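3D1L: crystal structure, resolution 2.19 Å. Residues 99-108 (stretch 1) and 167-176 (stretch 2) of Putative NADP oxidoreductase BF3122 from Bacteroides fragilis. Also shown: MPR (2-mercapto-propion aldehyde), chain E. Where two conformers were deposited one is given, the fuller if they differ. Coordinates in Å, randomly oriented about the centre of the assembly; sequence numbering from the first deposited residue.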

# COMPACT_ATOMS: atom_id res chain seq x y z
N VAL B 99 11.85 -16.16 -25.88
CA VAL B 99 11.45 -14.86 -25.36
C VAL B 99 12.00 -14.64 -23.97
O VAL B 99 12.25 -15.58 -23.21
CB VAL B 99 9.90 -14.67 -25.40
CG1 VAL B 99 9.35 -14.93 -26.80
CG2 VAL B 99 9.18 -15.54 -24.36
N HIS B 100 12.23 -13.38 -23.63
CA HIS B 100 12.48 -13.04 -22.24
C HIS B 100 11.36 -12.17 -21.72
O HIS B 100 10.51 -11.71 -22.49
CB HIS B 100 13.85 -12.43 -22.04
CG HIS B 100 14.02 -11.09 -22.66
ND1 HIS B 100 13.46 -9.94 -22.12
CD2 HIS B 100 14.70 -10.69 -23.76
CE1 HIS B 100 13.80 -8.90 -22.86
NE2 HIS B 100 14.55 -9.32 -23.86
N THR B 101 11.34 -11.96 -20.41
CA THR B 101 10.24 -11.29 -19.74
C THR B 101 10.66 -9.99 -19.06
O THR B 101 9.95 -9.48 -18.17
CB THR B 101 9.65 -12.21 -18.69
OG1 THR B 101 10.70 -12.66 -17.84
CG2 THR B 101 9.02 -13.43 -19.34
N ALA B 102 11.82 -9.46 -19.43
CA ALA B 102 12.34 -8.29 -18.73
C ALA B 102 11.87 -7.00 -19.36
O ALA B 102 11.86 -6.86 -20.58
CB ALA B 102 13.82 -8.32 -18.68
N GLY B 103 11.48 -6.04 -18.51
CA GLY B 103 11.09 -4.70 -18.95
C GLY B 103 12.23 -3.89 -19.56
O GLY B 103 12.01 -3.09 -20.48
N SER B 104 13.44 -4.08 -19.04
CA SER B 104 14.51 -3.15 -19.38
C SER B 104 15.66 -3.86 -20.08
O SER B 104 16.78 -3.37 -20.08
CB SER B 104 14.97 -2.38 -18.14
OG SER B 104 14.03 -1.38 -17.75
N ILE B 105 15.39 -5.02 -20.68
CA ILE B 105 16.37 -5.69 -21.53
C ILE B 105 15.86 -5.60 -22.97
O ILE B 105 14.72 -5.96 -23.24
CB ILE B 105 16.56 -7.17 -21.14
CG1 ILE B 105 17.19 -7.30 -19.76
CG2 ILE B 105 17.43 -7.90 -22.16
CD1 ILE B 105 17.29 -8.80 -19.33
N PRO B 106 16.71 -5.12 -23.90
CA PRO B 106 16.26 -5.00 -25.29
C PRO B 106 15.99 -6.36 -25.91
O PRO B 106 16.61 -7.35 -25.49
CB PRO B 106 17.44 -4.32 -25.99
CG PRO B 106 18.59 -4.50 -25.11
CD PRO B 106 18.11 -4.69 -23.72
N MSE B 107 15.09 -6.42 -26.88
CA MSE B 107 14.85 -7.67 -27.61
C MSE B 107 16.10 -8.17 -28.33
O MSE B 107 16.26 -9.38 -28.51
CB MSE B 107 13.74 -7.50 -28.64
CG MSE B 107 13.35 -8.78 -29.35
SE MSE B 107 11.91 -8.51 -30.62
CE MSE B 107 12.83 -7.50 -31.98
N ASN B 108 16.98 -7.25 -28.71
CA ASN B 108 18.15 -7.57 -29.55
C ASN B 108 19.18 -8.50 -28.89
O ASN B 108 20.07 -8.98 -29.57
CB ASN B 108 18.83 -6.31 -30.11
CG ASN B 108 19.46 -5.42 -29.02
OD1 ASN B 108 19.79 -5.89 -27.93
ND2 ASN B 108 19.62 -4.14 -29.32
N ASP B 167 7.61 -1.51 -28.51
CA ASP B 167 9.06 -1.59 -28.79
C ASP B 167 9.89 -1.64 -27.52
O ASP B 167 9.37 -1.35 -26.43
CB ASP B 167 9.49 -0.34 -29.57
CG ASP B 167 9.20 -0.44 -31.03
OD1 ASP B 167 8.73 -1.52 -31.48
OD2 ASP B 167 9.44 0.56 -31.74
N SER B 168 11.18 -1.93 -27.65
CA SER B 168 12.04 -2.02 -26.47
C SER B 168 12.14 -0.66 -25.77
O SER B 168 12.26 -0.58 -24.54
CB SER B 168 13.42 -2.58 -26.84
OG SER B 168 13.40 -4.00 -26.91
N GLU B 169 12.06 0.39 -26.60
CA GLU B 169 12.15 1.78 -26.17
C GLU B 169 10.91 2.18 -25.38
O GLU B 169 11.03 2.66 -24.26
CB GLU B 169 12.39 2.69 -27.39
CG GLU B 169 12.38 4.19 -27.08
CD GLU B 169 13.00 5.05 -28.19
OE1 GLU B 169 13.08 4.59 -29.36
OE2 GLU B 169 13.40 6.21 -27.89
N GLN B 170 9.72 1.96 -25.93
CA GLN B 170 8.50 2.16 -25.15
C GLN B 170 8.53 1.34 -23.85
O GLN B 170 8.07 1.81 -22.82
CB GLN B 170 7.25 1.77 -25.94
CG GLN B 170 6.84 2.66 -27.13
CD GLN B 170 5.78 1.97 -28.01
OE1 GLN B 170 5.90 0.78 -28.30
NE2 GLN B 170 4.73 2.70 -28.40
N ARG B 171 9.05 0.12 -23.91
CA ARG B 171 8.93 -0.81 -22.77
C ARG B 171 9.87 -0.37 -21.61
O ARG B 171 9.52 -0.45 -20.44
CB ARG B 171 9.19 -2.26 -23.21
CG ARG B 171 9.04 -3.30 -22.10
CD ARG B 171 9.33 -4.73 -22.56
NE ARG B 171 10.72 -4.94 -23.00
CZ ARG B 171 11.09 -5.04 -24.27
NH1 ARG B 171 10.18 -4.96 -25.24
NH2 ARG B 171 12.37 -5.23 -24.58
N LYS B 172 11.06 0.10 -21.96
CA LYS B 172 11.93 0.69 -20.95
C LYS B 172 11.25 1.84 -20.23
O LYS B 172 11.30 1.92 -19.01
CB LYS B 172 13.25 1.16 -21.56
CG LYS B 172 14.44 0.35 -21.11
CD LYS B 172 15.70 1.22 -20.89
CE LYS B 172 16.16 1.89 -22.19
NZ LYS B 172 17.29 2.85 -21.94
N SER B 173 10.63 2.72 -21.01
CA SER B 173 9.87 3.86 -20.50
C SER B 173 8.78 3.45 -19.51
O SER B 173 8.65 4.04 -18.44
CB SER B 173 9.24 4.61 -21.67
OG SER B 173 10.22 5.38 -22.35
N LEU B 174 8.01 2.43 -19.87
CA LEU B 174 6.94 1.95 -19.01
C LEU B 174 7.53 1.37 -17.74
O LEU B 174 7.04 1.62 -16.65
CB LEU B 174 6.12 0.89 -19.75
CG LEU B 174 5.26 1.42 -20.89
CD1 LEU B 174 4.86 0.26 -21.81
CD2 LEU B 174 4.00 2.14 -20.36
N HIS B 175 8.60 0.59 -17.88
CA HIS B 175 9.24 -0.02 -16.74
C HIS B 175 9.79 1.02 -15.77
O HIS B 175 9.67 0.86 -14.56
CB HIS B 175 10.33 -1.04 -17.17
CG HIS B 175 10.92 -1.81 -16.02
ND1 HIS B 175 12.20 -2.33 -16.05
CD2 HIS B 175 10.41 -2.13 -14.81
CE1 HIS B 175 12.45 -2.94 -14.91
NE2 HIS B 175 11.39 -2.84 -14.13
N LEU B 176 10.37 2.09 -16.29
CA LEU B 176 10.86 3.15 -15.40
C LEU B 176 9.73 3.75 -14.58
O LEU B 176 9.85 3.90 -13.36
CB LEU B 176 11.61 4.24 -16.18
CG LEU B 176 11.98 5.53 -15.41
CD1 LEU B 176 13.09 5.32 -14.37
CD2 LEU B 176 12.38 6.64 -16.37
C1 MPR E . 8.99 -3.41 -12.02
O MPR E . 10.05 -3.37 -11.33
C2 MPR E . 7.63 -2.94 -11.60
C3 MPR E . 6.44 -3.52 -12.36
S3 MPR E . 4.93 -3.54 -11.33
O HOH W 1 13.14 -2.70 -22.98
O HOH W 2 15.77 -4.16 -29.35

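Stretch 2 is a helix from Ser168 onward, packed against the loop that follows the strand end of stretch 1. The contact buries 373 Å², both sides summed, and is mainly polar: the helix supplies side chains, and the loop supplies mostly backbone groups. The helix residues that point their CA-to-CB bonds toward the loop are Ser168, Arg171 and His175, a spacing of three and four residues that places them on one side of the helix.

Asp167 precedes the helix at the N-cap position, but its side chain makes no capping bond and does not reach stretch 1. At Ser168 the contact begins. Its OG accepts a hydrogen bond from Met107 N (3.0 Å, N-H...O angle 160°) and another from Arg171 NH2 (2.8 Å, 135°), so one small hydroxyl ties the start of the 3-10 segment to the helix. The short side chain suits the close backbone approach here, where Pro106 CA lies 3.4 Å from Ser168 OG. Glu169 points away, and Gln170 is out of reach.

Arg171 has the largest area covered by the other stretch, 70 Å². With chi1 and chi2 both t, its chain extends toward the loop before chi3 turns to p. The guanidinium then meets two carbonyls: NH2 donates to Ile105 O (2.8 Å, 149°), which lies at the guanidinium edge near its plane, and NE makes a weak hydrogen bond to Ala102 O (3.3 Å, 130°). Several donors on one planar group suit a loop that presents carbonyl oxygens. His100 helps shape that loop, accepting from Ala102 N at ND1 (3.2 Å) and donating from NE2 to Pro106 O (3.3 Å). Water 1 adds a bridge, donating to Gly103 O and Ser168 O, each at 2.8 Å from the water oxygen.

Lys172 contributes its aliphatic portion, with CG 3.8 Å from Ser104 OG, while the end of its side chain leads away. Ser173 points away, and Leu174 makes no contact.

His175, buried and with chi1 t, closes the interface. Its ND1 is 2.7 Å from Ser104 OG in a hydrogen bond whose donor the geometry leaves open; the hydroxyl lies at the ring edge, near its plane. Glycine suits position 103 because a CB modelled in ideal geometry on Gly103 would sit 2.8 Å from His175 CG, a clash. The ring also reaches the bound ligand, as His175 NE2 donates a weak hydrogen bond to MPR O (3.1 Å, 147°). Leu176 makes no contact with stretch 1.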